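Local coordinates for mandelate racemase / muconate lactonizing enzyme, C-terminal domain protein (PDB 4JHM) that is of unknown function but belongs by family to the enolase superfamily, which pairs a smaller N-terminal domain with a C-terminal barrel of the TIM type, at residues T162-C168 and I191-T197; V179-E183 and W212-W218. One frame throughout, in Å; residues are numbered along the deposited sequence.

Contacts 1 and 2 illustrate how a beta/alpha barrel is built in layers, its strands inside and its helices around them. Contact 1 is core: 162-168 and 191-197 are neighbouring parallel strands, joined by backbone hydrogen bonds, with a mixed face that includes K165, H167 and D196, and an apolar face of I164, L166, F193 and L195. Contact 2 lies farther out and is only partly buried; there 179-183, in the helix linking those two strands, meets the end of the next helix and the turn after it. Aromatic rings and one indole-to-glutamate hydrogen bond replace backbone pairing. The layers meet where V179 touches L195 and where the W218 and F193 rings approach each other.

Contact 1: T162-C168 and I191-T197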
ATOM      1  N   THR A 162      30.969   4.928  29.396  1.00 82.45           N
ATOM      2  CA  THR A 162      29.660   5.552  29.551  1.00 83.51           C
ATOM      3  C   THR A 162      28.528   4.623  29.113  1.00 80.44           C
ATOM      4  O   THR A 162      27.352   4.925  29.309  1.00 69.84           O
ATOM      5  CB  THR A 162      29.593   6.819  28.685  1.00 85.30           C
ATOM      6  OG1 THR A 162      30.322   6.595  27.464  1.00 81.94           O
ATOM      7  CG2 THR A 162      30.197   8.000  29.429  1.00 82.50           C
ATOM      8  N   ALA A 163      28.893   3.498  28.508  1.00 78.64           N
ATOM      9  CA  ALA A 163      27.916   2.584  27.939  1.00 75.03           C
ATOM     10  C   ALA A 163      28.512   1.191  27.817  1.00 73.93           C
ATOM     11  O   ALA A 163      29.709   1.036  27.579  1.00 78.90           O
ATOM     12  CB  ALA A 163      27.467   3.082  26.575  1.00 71.96           C
ATOM     13  N   ILE A 164      27.670   0.180  27.982  1.00 69.86           N
ATOM     14  CA  ILE A 164      28.114  -1.198  27.883  1.00 70.90           C
ATOM     15  C   ILE A 164      27.163  -2.016  27.019  1.00 71.81           C
ATOM     16  O   ILE A 164      25.960  -2.060  27.280  1.00 67.10           O
ATOM     17  CB  ILE A 164      28.192  -1.847  29.272  1.00 74.15           C
ATOM     18  CG1 ILE A 164      29.192  -1.090  30.151  1.00 75.94           C
ATOM     19  CG2 ILE A 164      28.579  -3.313  29.147  1.00 75.43           C
ATOM     20  CD1 ILE A 164      29.319  -1.645  31.553  1.00 78.05           C
ATOM     21  N   LYS A 165      27.700  -2.651  25.981  1.00 73.92           N
ATOM     22  CA  LYS A 165      26.926  -3.608  25.205  1.00 70.94           C
ATOM     23  C   LYS A 165      27.298  -5.011  25.651  1.00 72.72           C
ATOM     24  O   LYS A 165      28.382  -5.506  25.344  1.00 74.52           O
ATOM     25  CB  LYS A 165      27.157  -3.467  23.697  1.00 69.92           C
ATOM     26  CG  LYS A 165      26.439  -4.550  22.898  1.00 68.70           C
ATOM     27  CD  LYS A 165      26.559  -4.360  21.398  1.00 72.60           C
ATOM     28  CE  LYS A 165      27.886  -4.865  20.859  1.00 76.06           C
ATOM     29  NZ  LYS A 165      28.070  -4.508  19.423  1.00 76.59           N
ATOM     30  N   LEU A 166      26.385  -5.641  26.376  1.00 71.33           N
ATOM     31  CA  LEU A 166      26.593  -6.986  26.865  1.00 73.72           C
ATOM     32  C   LEU A 166      26.497  -7.981  25.723  1.00 70.11           C
ATOM     33  O   LEU A 166      25.544  -7.952  24.962  1.00 68.73           O
ATOM     34  CB  LEU A 166      25.522  -7.336  27.894  1.00 75.23           C
ATOM     35  CG  LEU A 166      25.344  -6.378  29.066  1.00 73.94           C
ATOM     36  CD1 LEU A 166      23.995  -6.615  29.724  1.00 76.58           C
ATOM     37  CD2 LEU A 166      26.472  -6.552  30.062  1.00 75.27           C
ATOM     38  N   HIS A 167      27.482  -8.861  25.598  1.00 77.85           N
ATOM     39  CA  HIS A 167      27.283 -10.072  24.818  1.00 80.06           C
ATOM     40  C   HIS A 167      26.765 -11.117  25.786  1.00 81.22           C
ATOM     41  O   HIS A 167      27.226 -11.198  26.927  1.00 83.25           O
ATOM     42  CB  HIS A 167      28.561 -10.529  24.118  1.00 80.04           C
ATOM     43  CG  HIS A 167      28.840  -9.788  22.850  1.00 84.49           C
ATOM     44  ND1 HIS A 167      29.865  -8.876  22.726  1.00 90.39           N
ATOM     45  CD2 HIS A 167      28.207  -9.805  21.653  1.00 87.01           C
ATOM     46  CE1 HIS A 167      29.862  -8.373  21.505  1.00 87.93           C
ATOM     47  NE2 HIS A 167      28.865  -8.920  20.833  1.00 89.12           N
ATOM     48  N   CYS A 168      25.786 -11.892  25.341  1.00 84.33           N
ATOM     49  CA  CYS A 168      25.051 -12.764  26.240  1.00 83.09           C
ATOM     50  C   CYS A 168      25.009 -14.204  25.747  1.00 81.71           C
ATOM     51  O   CYS A 168      25.675 -14.570  24.777  1.00 78.93           O
ATOM     52  CB  CYS A 168      23.629 -12.230  26.424  1.00 80.17           C
ATOM     53  SG  CYS A 168      22.673 -12.159  24.895  1.00 93.47           S
ATOM     54  N   ILE A 191      24.594   4.643  33.425  1.00 88.77           N
ATOM     55  CA  ILE A 191      25.243   3.837  32.397  1.00 83.89           C
ATOM     56  C   ILE A 191      24.222   3.368  31.371  1.00 79.87           C
ATOM     57  O   ILE A 191      23.130   2.941  31.735  1.00 77.43           O
ATOM     58  CB  ILE A 191      25.928   2.599  33.005  1.00 82.64           C
ATOM     59  CG1 ILE A 191      27.021   3.018  33.990  1.00 85.93           C
ATOM     60  CG2 ILE A 191      26.526   1.732  31.909  1.00 82.87           C
ATOM     61  CD1 ILE A 191      28.181   3.742  33.341  1.00 85.89           C
ATOM     62  N   ARG A 192      24.591   3.452  30.093  1.00 77.55           N
ATOM     63  CA  ARG A 192      23.727   3.024  28.993  1.00 76.91           C
ATOM     64  C   ARG A 192      24.023   1.570  28.635  1.00 73.99           C
ATOM     65  O   ARG A 192      25.172   1.219  28.376  1.00 80.91           O
ATOM     66  CB  ARG A 192      23.959   3.904  27.758  1.00 78.48           C
ATOM     67  CG  ARG A 192      23.704   5.390  27.964  1.00 79.39           C
ATOM     68  CD  ARG A 192      22.263   5.653  28.355  1.00 87.08           C
ATOM     69  NE  ARG A 192      21.322   5.022  27.429  1.00 92.47           N
ATOM     70  CZ  ARG A 192      20.029   4.839  27.680  1.00 92.52           C
ATOM     71  NH1 ARG A 192      19.500   5.234  28.833  1.00 99.23           N
ATOM     72  NH2 ARG A 192      19.260   4.257  26.776  1.00 89.94           N
ATOM     73  N   PHE A 193      22.992   0.729  28.611  1.00 68.67           N
ATOM     74  CA  PHE A 193      23.176  -0.699  28.348  1.00 68.90           C
ATOM     75  C   PHE A 193      22.558  -1.145  27.029  1.00 68.98           C
ATOM     76  O   PHE A 193      21.464  -0.708  26.662  1.00 65.92           O
ATOM     77  CB  PHE A 193      22.589  -1.536  29.486  1.00 71.47           C
ATOM     78  CG  PHE A 193      23.423  -1.533  30.742  1.00 73.57           C
ATOM     79  CD1 PHE A 193      24.492  -2.403  30.881  1.00 72.51           C
ATOM     80  CD2 PHE A 193      23.126  -0.674  31.787  1.00 74.45           C
ATOM     81  CE1 PHE A 193      25.253  -2.410  32.035  1.00 75.34           C
ATOM     82  CE2 PHE A 193      23.881  -0.680  32.948  1.00 77.11           C
ATOM     83  CZ  PHE A 193      24.945  -1.549  33.071  1.00 76.52           C
HETATM   84  N   MSE A 194      23.272  -2.026  26.329  1.00 67.76           N
HETATM   85  CA  MSE A 194      22.814  -2.600  25.066  1.00 66.58           C
HETATM   86  C   MSE A 194      22.953  -4.095  25.143  1.00 67.08           C
HETATM   87  O   MSE A 194      23.689  -4.615  25.981  1.00 66.39           O
HETATM   88  CB  MSE A 194      23.649  -2.108  23.883  1.00 69.42           C
HETATM   89  CG  MSE A 194      23.539  -0.605  23.670  1.00 73.57           C
HETATM   90 SE   MSE A 194      25.056   0.333  24.518  1.00 78.18          SE
HETATM   91  CE  MSE A 194      25.757   1.259  22.928  1.00 73.02           C
ATOM     92  N   LEU A 195      22.253  -4.798  24.256  1.00 66.89           N
ATOM     93  CA  LEU A 195      22.247  -6.254  24.253  1.00 64.40           C
ATOM     94  C   LEU A 195      22.378  -6.784  22.832  1.00 66.28           C
ATOM     95  O   LEU A 195      21.649  -6.351  21.938  1.00 71.71           O
ATOM     96  CB  LEU A 195      20.946  -6.754  24.869  1.00 67.06           C
ATOM     97  CG  LEU A 195      20.829  -8.257  25.105  1.00 72.64           C
ATOM     98  CD1 LEU A 195      21.882  -8.720  26.096  1.00 74.67           C
ATOM     99  CD2 LEU A 195      19.433  -8.592  25.607  1.00 78.22           C
ATOM    100  N   ASP A 196      23.312  -7.711  22.623  1.00 65.64           N
ATOM    101  CA  ASP A 196      23.477  -8.373  21.323  1.00 67.47           C
ATOM    102  C   ASP A 196      23.103  -9.858  21.429  1.00 67.69           C
ATOM    103  O   ASP A 196      23.783 -10.626  22.114  1.00 73.02           O
ATOM    104  CB  ASP A 196      24.920  -8.221  20.821  1.00 64.98           C
ATOM    105  CG  ASP A 196      25.152  -8.899  19.474  1.00 63.38           C
ATOM    106  OD1 ASP A 196      24.245  -9.606  18.998  1.00 62.75           O
ATOM    107  OD2 ASP A 196      26.240  -8.725  18.888  1.00 65.28           O
ATOM    108  N   THR A 197      22.021 -10.255  20.760  1.00 58.51           N
ATOM    109  CA  THR A 197      21.558 -11.642  20.808  1.00 60.59           C
ATOM    110  C   THR A 197      21.873 -12.392  19.505  1.00 62.44           C
ATOM    111  O   THR A 197      21.270 -13.428  19.207  1.00 61.24           O
ATOM    112  CB  THR A 197      20.045 -11.728  21.105  1.00 59.60           C
ATOM    113  OG1 THR A 197      19.313 -11.032  20.089  1.00 56.90           O
ATOM    114  CG2 THR A 197      19.721 -11.120  22.464  1.00 59.18           C
TER
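Strands 163-167 and 192-196, paired in parallel from A163 with R192 to L166 with L195, are the two strands of a beta-alpha-beta crossover in the C-terminal barrel, connected by helix 172-186. Their bonding follows the usual parallel pattern. R192 N donates to T162 O just before the strand, and M194 N to I164 O at 2.9 Å; in return I164 N reaches R192 O at 2.7 Å and L166 N donates to M194 O. D196 N closes the series on L166 O.

Side chains alternate between two faces. K165, H167, M194 (selenomethionine) and D196 face away from the surrounding helices, into the barrel; there K165 NZ forms salt bridges with E222 and E324. K165 CB lies 3.8 Å from M194 CB, the two chains crossing at about a right angle. On the helix side, I164 and F193 run side by side, with I164 CB 4.1 Å from F193 CD1, while helix 149-159 covers I164.

H167 ND1 is hydrogen-bonded to T140 O. D196 keeps OD1 for A198 N. With CG anti to the backbone N (chi1 180°), its carboxylate runs beside the H167 imidazole, whose NE2 makes a weak, bent bond of 3.3 Å to D196 OD2.

Contact 2: V179-E183 and W212-W218; sequences VEAVE and WMERHNW
The E183 and W218 side chains run alongside one another, heading opposite ways, and meet in the one hydrogen bond across this contact: W218 NE1 gives its N-H to E183 OE1 at 2.9 Å. The acceptor lies close to the indole plane, but the donor comes from above the carboxylate, 56° out of its plane. CG stands anti to the backbone N (chi1 176°), which places E183 CG 3.7 Å from H216 CD2; a bend at chi2 then turns the carboxylate toward W218.

V179 lies over one face of the W212 six-membered ring, modelled too close for the spacing to be trusted, and H216 ND1 sits 3.5 Å above the other. The H216 ring is fixed by ND1 bonding W212 O at 3.1 Å, from the face of that carbonyl opposite H216 N. W212 in turn brings CZ3 to 3.7 Å above the W218 ring, toward its rim, while V179 CG2 touches W218 CH2 at 3.8 Å. E180 CG lies 3.9 Å from W212 CZ2.

The contact packs helix 172-186 against the C-terminal end of helix 203-215 and its following turn, above strand 192-196, where V179 and M213 rest on L195 and V182 on F193.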
ATOM      1  N   VAL A 179      19.978 -10.104  32.156  1.00 79.50           N
ATOM      2  CA  VAL A 179      19.447  -8.770  31.919  1.00 77.77           C
ATOM      3  C   VAL A 179      18.762  -8.147  33.141  1.00 74.62           C
ATOM      4  O   VAL A 179      18.960  -6.971  33.424  1.00 75.55           O
ATOM      5  CB  VAL A 179      18.482  -8.791  30.716  1.00 76.08           C
ATOM      6  CG1 VAL A 179      17.378  -7.769  30.885  1.00 83.74           C
ATOM      7  CG2 VAL A 179      19.253  -8.546  29.426  1.00 73.26           C
ATOM      8  N   GLU A 180      17.967  -8.929  33.865  1.00 76.45           N
ATOM      9  CA  GLU A 180      17.197  -8.405  34.995  1.00 78.22           C
ATOM     10  C   GLU A 180      18.071  -8.146  36.228  1.00 83.31           C
ATOM     11  O   GLU A 180      17.879  -7.155  36.942  1.00 82.93           O
ATOM     12  CB  GLU A 180      16.049  -9.358  35.342  1.00 77.60           C
ATOM     13  CG  GLU A 180      14.981  -9.433  34.262  1.00 82.26           C
ATOM     14  CD  GLU A 180      13.746 -10.207  34.688  1.00 82.36           C
ATOM     15  OE1 GLU A 180      13.896 -11.277  35.309  1.00 81.62           O
ATOM     16  OE2 GLU A 180      12.623  -9.750  34.387  1.00 80.97           O
ATOM     17  N   ALA A 181      19.029  -9.036  36.468  1.00 84.47           N
ATOM     18  CA  ALA A 181      19.955  -8.892  37.588  1.00 87.61           C
ATOM     19  C   ALA A 181      20.847  -7.664  37.419  1.00 87.05           C
ATOM     20  O   ALA A 181      21.224  -7.025  38.402  1.00 90.64           O
ATOM     21  CB  ALA A 181      20.807 -10.144  37.727  1.00 87.87           C
ATOM     22  N   VAL A 182      21.185  -7.345  36.172  1.00 82.87           N
ATOM     23  CA  VAL A 182      22.000  -6.172  35.874  1.00 81.83           C
ATOM     24  C   VAL A 182      21.216  -4.884  36.085  1.00 80.14           C
ATOM     25  O   VAL A 182      21.749  -3.908  36.605  1.00 82.24           O
ATOM     26  CB  VAL A 182      22.523  -6.199  34.424  1.00 81.05           C
ATOM     27  CG1 VAL A 182      22.934  -4.803  33.978  1.00 82.56           C
ATOM     28  CG2 VAL A 182      23.690  -7.166  34.290  1.00 79.97           C
ATOM     29  N   GLU A 183      19.953  -4.880  35.674  1.00 85.21           N
ATOM     30  CA  GLU A 183      19.112  -3.690  35.809  1.00 91.35           C
ATOM     31  C   GLU A 183      18.877  -3.372  37.275  1.00 92.51           C
ATOM     32  O   GLU A 183      18.840  -2.206  37.664  1.00 97.06           O
ATOM     33  CB  GLU A 183      17.767  -3.876  35.098  1.00 88.69           C
ATOM     34  CG  GLU A 183      16.798  -2.714  35.279  1.00 90.21           C
ATOM     35  CD  GLU A 183      17.266  -1.435  34.603  1.00 93.69           C
ATOM     36  OE1 GLU A 183      18.302  -1.469  33.907  1.00 90.50           O
ATOM     37  OE2 GLU A 183      16.591  -0.392  34.759  1.00 96.18           O
ATOM     38  N   TRP A 212      10.611  -5.322  27.252  1.00 63.09           N
ATOM     39  CA  TRP A 212      11.257  -5.204  28.549  1.00 64.44           C
ATOM     40  C   TRP A 212      12.384  -4.174  28.519  1.00 64.96           C
ATOM     41  O   TRP A 212      12.489  -3.335  29.415  1.00 67.84           O
ATOM     42  CB  TRP A 212      11.794  -6.557  29.002  1.00 65.47           C
ATOM     43  CG  TRP A 212      12.423  -6.517  30.357  1.00 70.44           C
ATOM     44  CD1 TRP A 212      11.852  -6.887  31.539  1.00 71.44           C
ATOM     45  CD2 TRP A 212      13.750  -6.074  30.672  1.00 70.99           C
ATOM     46  NE1 TRP A 212      12.741  -6.705  32.570  1.00 76.04           N
ATOM     47  CE2 TRP A 212      13.913  -6.209  32.063  1.00 71.90           C
ATOM     48  CE3 TRP A 212      14.815  -5.579  29.912  1.00 66.07           C
ATOM     49  CZ2 TRP A 212      15.094  -5.864  32.708  1.00 72.35           C
ATOM     50  CZ3 TRP A 212      15.985  -5.237  30.552  1.00 64.68           C
ATOM     51  CH2 TRP A 212      16.116  -5.378  31.937  1.00 71.57           C
HETATM   52  N   MSE A 213      13.225  -4.235  27.491  1.00 63.54           N
HETATM   53  CA  MSE A 213      14.339  -3.295  27.365  1.00 62.03           C
HETATM   54  C   MSE A 213      13.779  -1.913  27.198  1.00 64.46           C
HETATM   55  O   MSE A 213      14.389  -0.938  27.639  1.00 64.39           O
HETATM   56  CB  MSE A 213      15.237  -3.667  26.185  1.00 59.71           C
HETATM   57  CG  MSE A 213      16.135  -4.842  26.548  1.00 61.00           C
HETATM   58 SE   MSE A 213      17.112  -5.516  24.980  1.00 66.98          SE
HETATM   59  CE  MSE A 213      18.090  -3.877  24.497  1.00 64.85           C
ATOM     60  N   GLU A 214      12.605  -1.829  26.568  1.00 63.20           N
ATOM     61  CA  GLU A 214      11.923  -0.556  26.331  1.00 66.34           C
ATOM     62  C   GLU A 214      11.423   0.077  27.632  1.00 65.33           C
ATOM     63  O   GLU A 214      11.477   1.293  27.785  1.00 63.53           O
ATOM     64  CB  GLU A 214      10.750  -0.760  25.364  1.00 69.96           C
ATOM     65  CG  GLU A 214      10.009   0.508  24.954  1.00 73.22           C
ATOM     66  CD  GLU A 214       8.695   0.216  24.235  1.00 77.36           C
ATOM     67  OE1 GLU A 214       7.985  -0.730  24.648  1.00 81.16           O
ATOM     68  OE2 GLU A 214       8.362   0.934  23.264  1.00 67.76           O
ATOM     69  N   ARG A 215      10.935  -0.745  28.559  1.00 69.25           N
ATOM     70  CA  ARG A 215      10.443  -0.247  29.847  1.00 75.48           C
ATOM     71  C   ARG A 215      11.572   0.317  30.690  1.00 74.80           C
ATOM     72  O   ARG A 215      11.390   1.294  31.411  1.00 74.47           O
ATOM     73  CB  ARG A 215       9.752  -1.357  30.650  1.00 84.63           C
ATOM     74  CG  ARG A 215       8.327  -1.646  30.222  1.00 90.29           C
ATOM     75  CD  ARG A 215       7.519  -2.324  31.319  1.00 89.79           C
ATOM     76  NE  ARG A 215       6.092  -2.292  30.999  1.00 90.59           N
ATOM     77  CZ  ARG A 215       5.255  -1.316  31.350  1.00 93.88           C
ATOM     78  NH1 ARG A 215       3.974  -1.382  30.999  1.00 93.45           N
ATOM     79  NH2 ARG A 215       5.683  -0.275  32.057  1.00 89.53           N
ATOM     80  N   HIS A 216      12.736  -0.319  30.612  1.00 73.67           N
ATOM     81  CA  HIS A 216      13.860   0.057  31.455  1.00 75.46           C
ATOM     82  C   HIS A 216      14.872   0.926  30.697  1.00 75.34           C
ATOM     83  O   HIS A 216      16.028   1.058  31.094  1.00 75.28           O
ATOM     84  CB  HIS A 216      14.499  -1.198  32.052  1.00 71.98           C
ATOM     85  CG  HIS A 216      13.572  -1.974  32.944  1.00 75.35           C
ATOM     86  ND1 HIS A 216      12.730  -2.960  32.472  1.00 73.51           N
ATOM     87  CD2 HIS A 216      13.352  -1.901  34.279  1.00 72.96           C
ATOM     88  CE1 HIS A 216      12.038  -3.467  33.478  1.00 69.53           C
ATOM     89  NE2 HIS A 216      12.396  -2.840  34.585  1.00 72.12           N
ATOM     90  N   ASN A 217      14.406   1.533  29.610  1.00 76.75           N
ATOM     91  CA  ASN A 217      15.167   2.548  28.885  1.00 78.07           C
ATOM     92  C   ASN A 217      16.576   2.131  28.446  1.00 72.00           C
ATOM     93  O   ASN A 217      17.472   2.967  28.351  1.00 68.89           O
ATOM     94  CB  ASN A 217      15.225   3.838  29.712  1.00 79.09           C
ATOM     95  CG  ASN A 217      13.911   4.605  29.697  1.00 84.03           C
ATOM     96  OD1 ASN A 217      13.227   4.675  28.677  1.00 80.72           O
ATOM     97  ND2 ASN A 217      13.558   5.197  30.831  1.00 91.15           N
ATOM     98  N   TRP A 218      16.770   0.848  28.159  1.00 68.48           N
ATOM     99  CA  TRP A 218      18.043   0.391  27.608  1.00 65.27           C
ATOM    100  C   TRP A 218      18.238   0.990  26.228  1.00 61.95           C
ATOM    101  O   TRP A 218      17.291   1.465  25.608  1.00 58.71           O
ATOM    102  CB  TRP A 218      18.105  -1.129  27.534  1.00 64.27           C
ATOM    103  CG  TRP A 218      18.363  -1.759  28.849  1.00 66.46           C
ATOM    104  CD1 TRP A 218      17.885  -1.352  30.057  1.00 65.86           C
ATOM    105  CD2 TRP A 218      19.150  -2.930  29.101  1.00 69.44           C
ATOM    106  NE1 TRP A 218      18.331  -2.189  31.048  1.00 68.90           N
ATOM    107  CE2 TRP A 218      19.109  -3.168  30.487  1.00 69.92           C
ATOM    108  CE3 TRP A 218      19.890  -3.794  28.289  1.00 67.07           C
ATOM    109  CZ2 TRP A 218      19.778  -4.233  31.080  1.00 73.27           C
ATOM    110  CZ3 TRP A 218      20.552  -4.849  28.876  1.00 70.16           C
ATOM    111  CH2 TRP A 218      20.492  -5.061  30.260  1.00 75.00           C
TER